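Local coordinates for protein phosphorylated carbohydrates phosphatase TM_1254 (Thermotoga maritima msb8, PDB 3KBB) that dephosphorylates phosphorylated sugars such as erythrose 4-phosphate, fructose 6-phosphate, 2-deoxyglucose 6-phosphate and mannose 6-phosphate, using a divalent metal cation, with cobalt giving the highest activity, at residues A[126-138]-A[143-155]. Numbering follows the deposited sequence.
Sequences YFDVMVFGDQVKN and PEIYLLVLERLNV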
# COMPACT_ATOMS: atom_id res chain seq x y z
N TYR A 126 8.10 -14.05 -3.42
CA TYR A 126 9.20 -13.69 -2.51
C TYR A 126 8.98 -13.84 -1.01
O TYR A 126 9.95 -13.96 -0.21
CB TYR A 126 9.70 -12.27 -2.82
CG TYR A 126 10.12 -12.10 -4.24
CD1 TYR A 126 11.35 -12.60 -4.67
CD2 TYR A 126 9.27 -11.50 -5.17
CE1 TYR A 126 11.73 -12.46 -5.99
CE2 TYR A 126 9.67 -11.36 -6.53
CZ TYR A 126 10.92 -11.85 -6.90
OH TYR A 126 11.34 -11.74 -8.20
N PHE A 127 7.73 -13.72 -0.59
CA PHE A 127 7.46 -13.55 0.83
C PHE A 127 7.35 -14.84 1.61
O PHE A 127 6.76 -15.81 1.13
CB PHE A 127 6.20 -12.71 0.96
CG PHE A 127 6.41 -11.29 0.47
CD1 PHE A 127 7.07 -10.39 1.28
CD2 PHE A 127 6.06 -10.93 -0.81
CE1 PHE A 127 7.33 -9.11 0.85
CE2 PHE A 127 6.26 -9.64 -1.28
CZ PHE A 127 6.95 -8.72 -0.45
N ASP A 128 7.91 -14.83 2.80
CA ASP A 128 7.82 -15.90 3.77
C ASP A 128 6.58 -15.73 4.65
O ASP A 128 5.92 -16.71 5.05
CB ASP A 128 9.06 -15.82 4.63
CG ASP A 128 10.34 -16.01 3.80
OD1 ASP A 128 10.50 -17.10 3.21
OD2 ASP A 128 11.17 -15.07 3.70
N VAL A 129 6.27 -14.47 4.97
CA VAL A 129 5.15 -14.16 5.85
C VAL A 129 4.37 -13.04 5.19
O VAL A 129 4.96 -12.04 4.73
CB VAL A 129 5.67 -13.72 7.24
CG1 VAL A 129 4.61 -12.96 8.05
CG2 VAL A 129 6.22 -14.93 8.04
N MSE A 130 3.03 -13.12 5.22
CA MSE A 130 2.25 -12.00 4.69
C MSE A 130 1.05 -11.81 5.61
O MSE A 130 0.41 -12.81 5.99
CB MSE A 130 1.78 -12.28 3.25
CG MSE A 130 2.92 -12.59 2.19
SE MSE A 130 2.22 -12.59 0.40
CE MSE A 130 1.35 -14.36 0.39
N VAL A 131 0.80 -10.59 6.06
CA VAL A 131 -0.32 -10.31 6.97
C VAL A 131 -1.18 -9.24 6.28
O VAL A 131 -0.63 -8.27 5.71
CB VAL A 131 0.19 -9.81 8.34
CG1 VAL A 131 -0.95 -9.32 9.20
CG2 VAL A 131 0.97 -10.92 9.10
N PHE A 132 -2.52 -9.39 6.37
CA PHE A 132 -3.47 -8.59 5.59
C PHE A 132 -4.44 -7.91 6.54
O PHE A 132 -4.52 -8.28 7.69
CB PHE A 132 -4.21 -9.52 4.60
CG PHE A 132 -3.26 -10.21 3.65
CD1 PHE A 132 -2.80 -9.55 2.52
CD2 PHE A 132 -2.82 -11.49 3.93
CE1 PHE A 132 -1.90 -10.16 1.65
CE2 PHE A 132 -1.88 -12.10 3.08
CZ PHE A 132 -1.44 -11.42 1.94
N GLY A 133 -5.13 -6.89 6.06
CA GLY A 133 -5.91 -6.03 6.95
C GLY A 133 -7.11 -6.69 7.60
O GLY A 133 -7.57 -6.27 8.70
N ASP A 134 -7.62 -7.73 6.95
CA ASP A 134 -8.74 -8.49 7.51
C ASP A 134 -8.31 -9.58 8.47
O ASP A 134 -9.12 -10.43 8.84
CB ASP A 134 -9.65 -9.08 6.39
CG ASP A 134 -8.90 -9.95 5.35
OD1 ASP A 134 -7.65 -9.96 5.22
OD2 ASP A 134 -9.63 -10.66 4.60
N GLN A 135 -7.02 -9.57 8.83
CA GLN A 135 -6.47 -10.55 9.78
C GLN A 135 -6.19 -9.97 11.18
O GLN A 135 -5.69 -10.68 12.05
CB GLN A 135 -5.21 -11.16 9.19
CG GLN A 135 -5.51 -11.97 7.94
CD GLN A 135 -4.28 -12.66 7.37
OE1 GLN A 135 -3.16 -12.16 7.50
NE2 GLN A 135 -4.49 -13.80 6.73
N VAL A 136 -6.51 -8.69 11.37
CA VAL A 136 -6.41 -8.05 12.68
C VAL A 136 -7.74 -7.40 13.08
O VAL A 136 -8.52 -7.04 12.19
CB VAL A 136 -5.31 -6.95 12.67
CG1 VAL A 136 -3.94 -7.62 12.43
CG2 VAL A 136 -5.59 -5.93 11.59
N LYS A 137 -7.93 -7.22 14.38
CA LYS A 137 -9.13 -6.55 14.90
C LYS A 137 -9.11 -5.05 14.59
O LYS A 137 -10.10 -4.49 14.08
CB LYS A 137 -9.26 -6.81 16.40
CG LYS A 137 -10.52 -6.13 17.01
CD LYS A 137 -10.74 -6.55 18.43
CE LYS A 137 -11.93 -5.81 19.01
NZ LYS A 137 -11.92 -5.95 20.48
N ASN A 138 -7.99 -4.41 14.91
CA ASN A 138 -7.81 -2.96 14.76
C ASN A 138 -6.66 -2.68 13.81
O ASN A 138 -5.58 -3.26 13.99
CB ASN A 138 -7.50 -2.36 16.12
CG ASN A 138 -8.65 -2.52 17.10
OD1 ASN A 138 -8.47 -3.04 18.20
ND2 ASN A 138 -9.84 -2.12 16.69
N PRO A 143 -0.74 -1.02 16.65
CA PRO A 143 0.40 -1.91 16.31
C PRO A 143 0.02 -3.38 16.02
O PRO A 143 0.91 -4.15 15.61
CB PRO A 143 1.27 -1.83 17.56
CG PRO A 143 0.24 -1.52 18.67
CD PRO A 143 -0.67 -0.57 18.05
N GLU A 144 -1.26 -3.76 16.21
CA GLU A 144 -1.69 -5.15 15.96
C GLU A 144 -1.08 -5.82 14.71
O GLU A 144 -0.54 -6.95 14.76
CB GLU A 144 -3.22 -5.24 15.93
CG GLU A 144 -3.69 -6.63 16.22
CD GLU A 144 -5.21 -6.78 16.17
OE1 GLU A 144 -5.91 -5.76 16.36
OE2 GLU A 144 -5.67 -7.93 15.96
N ILE A 145 -1.18 -5.14 13.57
CA ILE A 145 -0.71 -5.73 12.32
C ILE A 145 0.79 -6.05 12.33
O ILE A 145 1.19 -7.12 11.89
CB ILE A 145 -1.12 -4.89 11.11
CG1 ILE A 145 -1.00 -5.71 9.81
CG2 ILE A 145 -0.42 -3.55 11.06
CD1 ILE A 145 -1.56 -5.03 8.60
N TYR A 146 1.60 -5.12 12.85
CA TYR A 146 3.05 -5.40 12.94
C TYR A 146 3.38 -6.43 14.01
O TYR A 146 4.30 -7.20 13.83
CB TYR A 146 3.85 -4.10 13.14
CG TYR A 146 3.97 -3.43 11.78
CD1 TYR A 146 4.88 -3.91 10.81
CD2 TYR A 146 3.16 -2.35 11.43
CE1 TYR A 146 4.97 -3.34 9.55
CE2 TYR A 146 3.23 -1.76 10.17
CZ TYR A 146 4.15 -2.27 9.23
OH TYR A 146 4.25 -1.72 7.97
N LEU A 147 2.66 -6.41 15.13
CA LEU A 147 2.82 -7.47 16.18
C LEU A 147 2.55 -8.86 15.58
O LEU A 147 3.28 -9.82 15.87
CB LEU A 147 1.90 -7.14 17.39
CG LEU A 147 2.34 -5.90 18.17
CD1 LEU A 147 1.17 -5.46 19.12
CD2 LEU A 147 3.66 -6.11 18.96
N LEU A 148 1.52 -8.97 14.72
CA LEU A 148 1.21 -10.26 14.09
C LEU A 148 2.31 -10.66 13.07
O LEU A 148 2.69 -11.84 12.99
CB LEU A 148 -0.16 -10.20 13.39
CG LEU A 148 -0.73 -11.50 12.78
CD1 LEU A 148 -0.68 -12.66 13.78
CD2 LEU A 148 -2.15 -11.24 12.21
N VAL A 149 2.82 -9.68 12.32
CA VAL A 149 3.96 -9.96 11.41
C VAL A 149 5.15 -10.50 12.21
O VAL A 149 5.77 -11.50 11.78
CB VAL A 149 4.41 -8.70 10.59
CG1 VAL A 149 5.69 -9.02 9.75
CG2 VAL A 149 3.28 -8.28 9.64
N LEU A 150 5.48 -9.83 13.34
CA LEU A 150 6.59 -10.25 14.21
C LEU A 150 6.34 -11.66 14.75
O LEU A 150 7.25 -12.48 14.80
CB LEU A 150 6.82 -9.27 15.35
CG LEU A 150 7.27 -7.86 14.93
CD1 LEU A 150 7.26 -6.93 16.12
CD2 LEU A 150 8.70 -8.06 14.36
N GLU A 151 5.09 -11.92 15.13
CA GLU A 151 4.69 -13.25 15.64
C GLU A 151 4.89 -14.33 14.63
O GLU A 151 5.48 -15.38 14.96
CB GLU A 151 3.25 -13.23 16.11
CG GLU A 151 2.83 -14.57 16.76
CD GLU A 151 1.55 -14.44 17.53
OE1 GLU A 151 0.59 -13.90 16.96
OE2 GLU A 151 1.53 -14.88 18.71
N ARG A 152 4.38 -14.12 13.41
CA ARG A 152 4.47 -15.10 12.37
C ARG A 152 5.92 -15.30 11.89
O ARG A 152 6.30 -16.40 11.51
CB ARG A 152 3.57 -14.73 11.19
CG ARG A 152 2.04 -14.84 11.50
CD ARG A 152 1.15 -14.69 10.23
NE ARG A 152 -0.27 -14.67 10.60
CZ ARG A 152 -1.30 -14.26 9.84
NH1 ARG A 152 -1.16 -13.83 8.59
NH2 ARG A 152 -2.53 -14.32 10.35
N LEU A 153 6.73 -14.24 11.92
CA LEU A 153 8.16 -14.36 11.57
C LEU A 153 9.00 -15.02 12.70
O LEU A 153 10.11 -15.53 12.44
CB LEU A 153 8.73 -12.95 11.37
CG LEU A 153 8.37 -12.17 10.12
CD1 LEU A 153 8.80 -10.72 10.35
CD2 LEU A 153 9.14 -12.76 8.92
N ASN A 154 8.46 -14.96 13.91
CA ASN A 154 9.18 -15.32 15.12
C ASN A 154 10.53 -14.60 15.24
O ASN A 154 11.62 -15.22 15.37
CB ASN A 154 9.34 -16.85 15.18
CG ASN A 154 9.89 -17.33 16.48
OD1 ASN A 154 9.69 -16.73 17.53
ND2 ASN A 154 10.61 -18.45 16.41
N VAL A 155 10.47 -13.27 15.15
CA VAL A 155 11.65 -12.40 15.27
C VAL A 155 11.37 -11.22 16.20
O VAL A 155 10.21 -10.79 16.37
CB VAL A 155 12.20 -11.90 13.87
CG1 VAL A 155 12.39 -13.04 12.91
CG2 VAL A 155 11.24 -10.89 13.26
O HOH W 1 -2.93 -2.93 13.17
O HOH W 2 -5.83 -4.13 18.53
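Gln135 OE1 is gripped by two donors: Arg152 NH1 at 2.8 Å and the backbone N of Phe132 at 3.1 Å. They reach it from opposite faces of the amide plane, so OE1 accepts both at once, and the amide stands almost perpendicular (81°) to the guanidinium. Arg152 NH1 also makes a weak bond to Met130 O, while Leu148 CD2 lies against one face of the same guanidinium. Here strand 129-131 and helix 144-153 form one beta-alpha unit of the Rossmann-like HAD core. Their directions are 157° apart, as expected of the helix in a beta-alpha-beta crossover, which leads from edge strand 129-131 past strands 102-106 and 3-7 to strand 160-164.

The strand presents Val129 and Val131 to the helix. Val131 splits its methyls: CG1, anti to the backbone N (chi1 171°), meets Ile145 CG1 at 3.7 Å and also touches Leu148, whereas CG2 packs on Val149 CG2 at 3.5 Å. Val129 CG2 rests on Leu153 CD2, and its CG1 on the aliphatic base of Arg152. Val149 also touches Ala104 and Ala106 of strand 102-106. Ile145 lies about 7 Å, side chain to side chain, from Asp7, the nucleophile inferred from relatives.

At the N-terminal end of the helix, Val136 CG1 sits over Ile145 CA, and the extended Glu144 side chain passes Val136 to accept hydrogen bonds from two consecutive backbone N-H groups. Lys137 N donates to Glu144 OE2 and Asn138 N to Glu144 OE1 (2.9 Å), both nearly straight, each from above the carboxylate plane. A water bridges Asn138 O and Ile145 N, 2.8 Å from each.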